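Local coordinates for DNA translocase coupling protein (Clostridium perfringens, PDB 6O1W) that probably binds ATP and DNA as an FtsK/SpoIIIE-type coupling protein that would drive DNA translocation during conjugative plasmid transfer, at residues E48-I53 / S79-I84. Residues are numbered along the deposited sequence; the frame is centred on the assembly and turned at random.
Sequences ESMIPI and SKRIVI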
ATOM      1  N   GLU A  48      25.975  22.179  -8.730  1.00 35.61           N
ATOM      2  CA  GLU A  48      26.233  23.594  -8.702  1.00 35.77           C
ATOM      3  C   GLU A  48      26.763  24.026 -10.061  1.00 39.48           C
ATOM      4  O   GLU A  48      27.735  23.445 -10.566  1.00 37.91           O
ATOM      5  CB  GLU A  48      27.205  23.975  -7.597  1.00 37.07           C
ATOM      6  CG  GLU A  48      27.211  25.478  -7.377  1.00 44.83           C
ATOM      7  CD  GLU A  48      28.311  26.010  -6.484  1.00 69.91           C
ATOM      8  OE1 GLU A  48      29.066  25.196  -5.905  1.00 64.98           O
ATOM      9  OE2 GLU A  48      28.418  27.252  -6.368  1.00 65.98           O
ATOM     10  N   SER A  49      26.135  25.063 -10.645  1.00 37.87           N
ATOM     11  CA  SER A  49      26.525  25.626 -11.956  1.00 38.12           C
ATOM     12  C   SER A  49      25.850  26.981 -12.211  1.00 43.54           C
ATOM     13  O   SER A  49      24.928  27.355 -11.500  1.00 43.46           O
ATOM     14  CB  SER A  49      26.143  24.666 -13.093  1.00 38.56           C
ATOM     15  OG  SER A  49      24.741  24.661 -13.264  1.00 46.52           O
HETATM   16  N   MSE A  50      26.251  27.652 -13.270  1.00 44.06           N
HETATM   17  CA  MSE A  50      25.660  28.912 -13.686  1.00 47.57           C
HETATM   18  C   MSE A  50      24.615  28.692 -14.790  1.00 47.68           C
HETATM   19  O   MSE A  50      24.151  29.673 -15.374  1.00 49.69           O
HETATM   20  CB  MSE A  50      26.759  29.872 -14.167  1.00 52.68           C
HETATM   21  CG  MSE A  50      27.563  30.488 -13.035  1.00 64.93           C
HETATM   22 SE   MSE A  50      28.753  31.847 -13.759  1.00 79.80          SE
HETATM   23  CE  MSE A  50      27.409  33.252 -14.234  1.00 76.33           C
ATOM     24  N   ILE A  51      24.228  27.426 -15.072  1.00 38.16           N
ATOM     25  CA  ILE A  51      23.249  27.122 -16.124  1.00 34.54           C
ATOM     26  C   ILE A  51      21.833  27.290 -15.561  1.00 37.75           C
ATOM     27  O   ILE A  51      21.500  26.654 -14.554  1.00 36.99           O
ATOM     28  CB  ILE A  51      23.491  25.734 -16.784  1.00 36.38           C
ATOM     29  CG1 ILE A  51      24.938  25.617 -17.316  1.00 36.21           C
ATOM     30  CG2 ILE A  51      22.472  25.469 -17.893  1.00 35.59           C
ATOM     31  CD1 ILE A  51      25.433  24.224 -17.506  1.00 40.05           C
ATOM     32  N   PRO A  52      20.984  28.135 -16.199  1.00 33.75           N
ATOM     33  CA  PRO A  52      19.621  28.334 -15.672  1.00 33.55           C
ATOM     34  C   PRO A  52      18.773  27.049 -15.650  1.00 38.13           C
ATOM     35  O   PRO A  52      18.972  26.146 -16.477  1.00 38.34           O
ATOM     36  CB  PRO A  52      19.027  29.434 -16.579  1.00 35.41           C
ATOM     37  CG  PRO A  52      19.924  29.527 -17.772  1.00 38.65           C
ATOM     38  CD  PRO A  52      21.250  28.967 -17.401  1.00 34.77           C
ATOM     39  N   ILE A  53      17.868  26.950 -14.671  1.00 33.49           N
ATOM     40  CA  ILE A  53      16.978  25.807 -14.463  1.00 35.04           C
ATOM     41  C   ILE A  53      16.182  25.423 -15.741  1.00 37.81           C
ATOM     42  O   ILE A  53      16.000  24.241 -16.004  1.00 35.37           O
ATOM     43  CB  ILE A  53      16.048  26.035 -13.229  1.00 38.91           C
ATOM     44  CG1 ILE A  53      15.293  24.766 -12.811  1.00 40.43           C
ATOM     45  CG2 ILE A  53      15.063  27.198 -13.455  1.00 38.42           C
ATOM     46  CD1 ILE A  53      16.031  23.786 -12.084  1.00 49.16           C
ATOM     47  N   SER A  79      19.979  28.654  -4.005  1.00 63.31           N
ATOM     48  CA  SER A  79      20.281  29.741  -4.938  1.00 62.34           C
ATOM     49  C   SER A  79      19.960  29.365  -6.381  1.00 63.59           C
ATOM     50  O   SER A  79      19.567  28.229  -6.659  1.00 62.35           O
ATOM     51  CB  SER A  79      21.753  30.135  -4.833  1.00 65.52           C
ATOM     52  OG  SER A  79      22.587  29.274  -5.589  1.00 70.32           O
ATOM     53  N   LYS A  80      20.184  30.313  -7.302  1.00 58.08           N
ATOM     54  CA  LYS A  80      19.992  30.074  -8.721  1.00 58.02           C
ATOM     55  C   LYS A  80      21.213  29.313  -9.304  1.00 60.35           C
ATOM     56  O   LYS A  80      21.211  28.960 -10.483  1.00 60.97           O
ATOM     57  CB  LYS A  80      19.657  31.383  -9.467  1.00 61.36           C
ATOM     58  CG  LYS A  80      18.145  31.663  -9.587  1.00 79.07           C
ATOM     59  CD  LYS A  80      17.460  32.008  -8.236  1.00 88.53           C
ATOM     60  CE  LYS A  80      16.007  31.599  -8.185  1.00 93.79           C
ATOM     61  NZ  LYS A  80      15.523  31.459  -6.788  1.00101.52           N
ATOM     62  N   ARG A  81      22.224  29.019  -8.449  1.00 53.46           N
ATOM     63  CA  ARG A  81      23.413  28.234  -8.795  1.00 51.50           C
ATOM     64  C   ARG A  81      23.226  26.738  -8.460  1.00 49.51           C
ATOM     65  O   ARG A  81      24.067  25.930  -8.836  1.00 48.59           O
ATOM     66  CB  ARG A  81      24.643  28.744  -8.038  1.00 51.13           C
ATOM     67  CG  ARG A  81      25.273  29.994  -8.618  1.00 62.22           C
ATOM     68  CD  ARG A  81      26.571  30.298  -7.889  1.00 73.18           C
ATOM     69  NE  ARG A  81      27.698  29.563  -8.465  1.00 79.06           N
ATOM     70  CZ  ARG A  81      28.529  30.065  -9.372  1.00100.83           C
ATOM     71  NH1 ARG A  81      28.390  31.319  -9.789  1.00 87.15           N
ATOM     72  NH2 ARG A  81      29.516  29.325  -9.855  1.00 95.87           N
ATOM     73  N   ILE A  82      22.160  26.384  -7.737  1.00 42.19           N
ATOM     74  CA  ILE A  82      21.915  25.016  -7.277  1.00 40.82           C
ATOM     75  C   ILE A  82      20.708  24.373  -7.939  1.00 42.64           C
ATOM     76  O   ILE A  82      19.607  24.928  -7.897  1.00 41.44           O
ATOM     77  CB  ILE A  82      21.812  24.957  -5.705  1.00 43.57           C
ATOM     78  CG1 ILE A  82      23.090  25.526  -4.985  1.00 44.37           C
ATOM     79  CG2 ILE A  82      21.442  23.560  -5.170  1.00 43.44           C
ATOM     80  CD1 ILE A  82      24.408  24.691  -5.057  1.00 55.93           C
ATOM     81  N   VAL A  83      20.913  23.174  -8.510  1.00 37.81           N
ATOM     82  CA  VAL A  83      19.821  22.359  -9.050  1.00 37.42           C
ATOM     83  C   VAL A  83      19.807  21.035  -8.323  1.00 38.64           C
ATOM     84  O   VAL A  83      20.859  20.519  -7.936  1.00 39.74           O
ATOM     85  CB  VAL A  83      19.732  22.200 -10.596  1.00 41.71           C
ATOM     86  CG1 VAL A  83      19.656  23.556 -11.287  1.00 42.20           C
ATOM     87  CG2 VAL A  83      20.871  21.355 -11.146  1.00 40.82           C
ATOM     88  N   ILE A  84      18.620  20.525  -8.087  1.00 33.40           N
ATOM     89  CA  ILE A  84      18.382  19.280  -7.368  1.00 32.90           C
ATOM     90  C   ILE A  84      17.566  18.411  -8.295  1.00 35.45           C
ATOM     91  O   ILE A  84      16.478  18.821  -8.714  1.00 34.35           O
ATOM     92  CB  ILE A  84      17.624  19.542  -6.032  1.00 35.93           C
ATOM     93  CG1 ILE A  84      18.431  20.490  -5.097  1.00 37.57           C
ATOM     94  CG2 ILE A  84      17.240  18.205  -5.351  1.00 35.91           C
ATOM     95  CD1 ILE A  84      17.708  21.023  -3.854  1.00 48.21           C
TER
HETATM   96  O   HOH W   1      22.257  30.460 -13.340  1.00 56.28           O
HETATM   97  O   HOH W   2      20.724  26.731 -11.963  1.00 38.16           O
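Arg81 reaches past Glu48 and lies alongside Met50, a selenomethionine, so that its guanidinium is touched on two sides. Near the guanidinium plane, Arg81 NE gives a hydrogen bond and salt bridge to Glu48 OE2 (3.2 Å); the N-H...O angle of 146° shows a bent bond. OE2 accepts through its anti lone pair, and the carboxylate and guanidinium planes stand 79° apart, so this is a single-point grip rather than a paired one. Over one face sits Met50 CG, 3.5 Å from Arg81 NH1. Glu48 gets there with CG anti to its backbone N and an extended chain, along which its CG also meets Ile82 CD1 at 3.7 Å. Its other oxygen, OE1, is salt-bridged to Lys32, so the carboxylate joins two cations and probably stays ionised.

The backbones are fixed just beneath. Ser49 N donates to Arg81 O at 2.9 Å, in the carbonyl plane and nearly straight (163°), while Glu48 and Ile82 form an antiparallel non-hydrogen-bonded pair. Ser79 OG accepts from Arg81 N (2.9 Å), an ST turn within the type I turn that leads into strand 82-89. A water lies between Ile51 O and Lys80 O, close to both, where the chains diverge. Further along, Ile53 CD1 rests on Val83 CG1 at 3.7 Å, bringing the start of helix 53-58 against the sheet, where Ile53 also touches Ile74. The arrangement is that of two central strands of a four-stranded antiparallel sheet parting at their ends, in the small alpha+beta domain at the N-terminal end of this fragment, away from the P-loop ATPase core.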